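Local coordinates for capsid Protein (Unidentified, PDB 4DMI) that probably builds the protein shell of a phage, as a capsid protein that assembles into a pentamer, at residues K59-I64 / Q160-Q165. Sequence-based numbering, arbitrary orientation.
Sequences KAFTLI and QGIARQ
Phe61 and Ala60, in the loop between helix 55-58 and strand 67-72, settle onto strand 158-167, an inner strand of the mixed beta sheet flanked by strands 67-72 and 83-95. The apolar half of the contact centres on the Phe61 ring. Ile162 CD1 sits over the middle of one face, a CH-pi contact 3.5 Å from the centroid and 7° off the ring normal. The ring rim reaches down to the strand, where Phe61 CE1 lies 3.7 Å from Ala163 C, with the carbon in the ring plane. Arg164 CG packs obliquely against the same rim atom, and Val88, Lys86 and Ile114 of a second subunit border this patch.

The polar half belongs to the Arg164 guanidinium, turned 78° from the Phe61 ring. Arg164 NH1 donates to Ala60 O at 2.8 Å and also to Gln58 O, tying the end of the short helix to the sheet. With the chain bent at chi3 (-79°), NE and NH2 together grip Gln165 O, of the next residue, side-on, while NH2 also bonds Ile174 O near the C-terminus. Of this pair, Arg164 NH2 makes the shorter bond to Gln165 O, 2.9 Å, whereas NE approaches that oxygen from above the carbonyl plane.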
loop_
_atom_site.group_PDB
_atom_site.type_symbol
_atom_site.label_atom_id
_atom_site.label_comp_id
_atom_site.label_asym_id
_atom_site.label_seq_id
_atom_site.Cartn_x
_atom_site.Cartn_y
_atom_site.Cartn_z
ATOM N N LYS B 59 5.369 -6.478 12.812
ATOM C CA LYS B 59 6.351 -5.421 12.567
ATOM C C LYS B 59 6.269 -4.245 13.542
ATOM O O LYS B 59 6.961 -3.237 13.360
ATOM C CB LYS B 59 6.229 -4.915 11.123
ATOM C CG LYS B 59 6.579 -5.999 10.110
ATOM C CD LYS B 59 6.338 -5.552 8.676
ATOM C CE LYS B 59 7.355 -4.534 8.224
ATOM N NZ LYS B 59 7.229 -4.345 6.730
ATOM N N ALA B 60 5.436 -4.371 14.574
ATOM C CA ALA B 60 5.192 -3.269 15.510
ATOM C C ALA B 60 6.438 -2.808 16.244
ATOM O O ALA B 60 7.295 -3.619 16.593
ATOM C CB ALA B 60 4.105 -3.637 16.524
ATOM N N PHE B 61 6.517 -1.511 16.496
ATOM C CA PHE B 61 7.571 -0.941 17.329
ATOM C C PHE B 61 7.219 -1.036 18.807
ATOM O O PHE B 61 6.065 -0.861 19.199
ATOM C CB PHE B 61 7.796 0.532 16.966
ATOM C CG PHE B 61 8.447 0.732 15.630
ATOM C CD1 PHE B 61 9.822 0.602 15.483
ATOM C CD2 PHE B 61 7.684 1.048 14.516
ATOM C CE1 PHE B 61 10.429 0.783 14.240
ATOM C CE2 PHE B 61 8.283 1.218 13.270
ATOM C CZ PHE B 61 9.659 1.094 13.138
ATOM N N THR B 62 8.229 -1.283 19.639
ATOM C CA THR B 62 8.044 -1.282 21.091
ATOM C C THR B 62 9.153 -0.471 21.749
ATOM O O THR B 62 10.185 -0.203 21.130
ATOM C CB THR B 62 8.102 -2.714 21.684
ATOM O OG1 THR B 62 9.430 -3.247 21.551
ATOM C CG2 THR B 62 7.103 -3.647 21.000
ATOM N N LEU B 63 8.958 -0.115 23.016
ATOM C CA LEU B 63 9.995 0.584 23.771
ATOM C C LEU B 63 11.296 -0.232 23.776
ATOM O O LEU B 63 12.398 0.317 23.645
ATOM C CB LEU B 63 9.515 0.844 25.203
ATOM C CG LEU B 63 10.501 1.501 26.166
ATOM C CD1 LEU B 63 11.035 2.824 25.664
ATOM C CD2 LEU B 63 9.840 1.686 27.530
ATOM N N ILE B 64 11.163 -1.548 23.881
ATOM C CA ILE B 64 12.336 -2.410 23.941
ATOM C C ILE B 64 13.018 -2.610 22.589
ATOM O O ILE B 64 14.254 -2.625 22.519
ATOM C CB ILE B 64 12.005 -3.750 24.641
ATOM C CG1 ILE B 64 11.983 -3.526 26.157
ATOM C CG2 ILE B 64 13.004 -4.838 24.277
ATOM C CD1 ILE B 64 11.392 -4.666 26.949
ATOM N N GLN B 160 16.593 11.829 11.507
ATOM C CA GLN B 160 15.769 11.402 12.646
ATOM C C GLN B 160 14.875 10.244 12.261
ATOM O O GLN B 160 14.347 10.199 11.156
ATOM C CB GLN B 160 14.914 12.566 13.159
ATOM C CG GLN B 160 15.742 13.728 13.670
ATOM C CD GLN B 160 14.908 14.909 14.114
ATOM O OE1 GLN B 160 13.795 15.121 13.623
ATOM N NE2 GLN B 160 15.443 15.688 15.040
ATOM N N GLY B 161 14.687 9.299 13.168
ATOM C CA GLY B 161 13.774 8.220 12.870
ATOM C C GLY B 161 13.857 7.060 13.824
ATOM O O GLY B 161 14.422 7.177 14.918
ATOM N N ILE B 162 13.270 5.944 13.402
ATOM C CA ILE B 162 13.274 4.721 14.186
ATOM C C ILE B 162 13.546 3.540 13.274
ATOM O O ILE B 162 13.264 3.581 12.072
ATOM C CB ILE B 162 11.933 4.522 14.940
ATOM C CG1 ILE B 162 10.745 4.574 13.976
ATOM C CG2 ILE B 162 11.744 5.592 16.005
ATOM C CD1 ILE B 162 9.390 4.374 14.655
ATOM N N ALA B 163 14.092 2.481 13.847
ATOM C CA ALA B 163 14.279 1.245 13.118
ATOM C C ALA B 163 14.058 0.075 14.046
ATOM O O ALA B 163 14.084 0.221 15.266
ATOM C CB ALA B 163 15.698 1.170 12.501
ATOM N N ARG B 164 13.827 -1.094 13.472
ATOM C CA ARG B 164 13.859 -2.329 14.251
ATOM C C ARG B 164 14.194 -3.513 13.381
ATOM O O ARG B 164 14.021 -3.477 12.158
ATOM C CB ARG B 164 12.543 -2.578 15.016
ATOM C CG ARG B 164 11.313 -2.822 14.140
ATOM C CD ARG B 164 10.253 -3.626 14.925
ATOM N NE ARG B 164 10.627 -5.040 14.923
ATOM C CZ ARG B 164 9.779 -6.051 15.064
ATOM N NH1 ARG B 164 8.480 -5.817 15.309
ATOM N NH2 ARG B 164 10.230 -7.296 14.975
ATOM N N GLN B 165 14.682 -4.561 14.020
ATOM C CA GLN B 165 14.978 -5.791 13.303
ATOM C C GLN B 165 13.671 -6.552 13.113
ATOM O O GLN B 165 12.985 -6.885 14.095
ATOM C CB GLN B 165 16.002 -6.651 14.036
ATOM C CG GLN B 165 16.643 -7.662 13.074
ATOM C CD GLN B 165 17.631 -8.598 13.725
ATOM O OE1 GLN B 165 18.076 -8.381 14.853
ATOM N NE2 GLN B 165 17.973 -9.665 13.013
#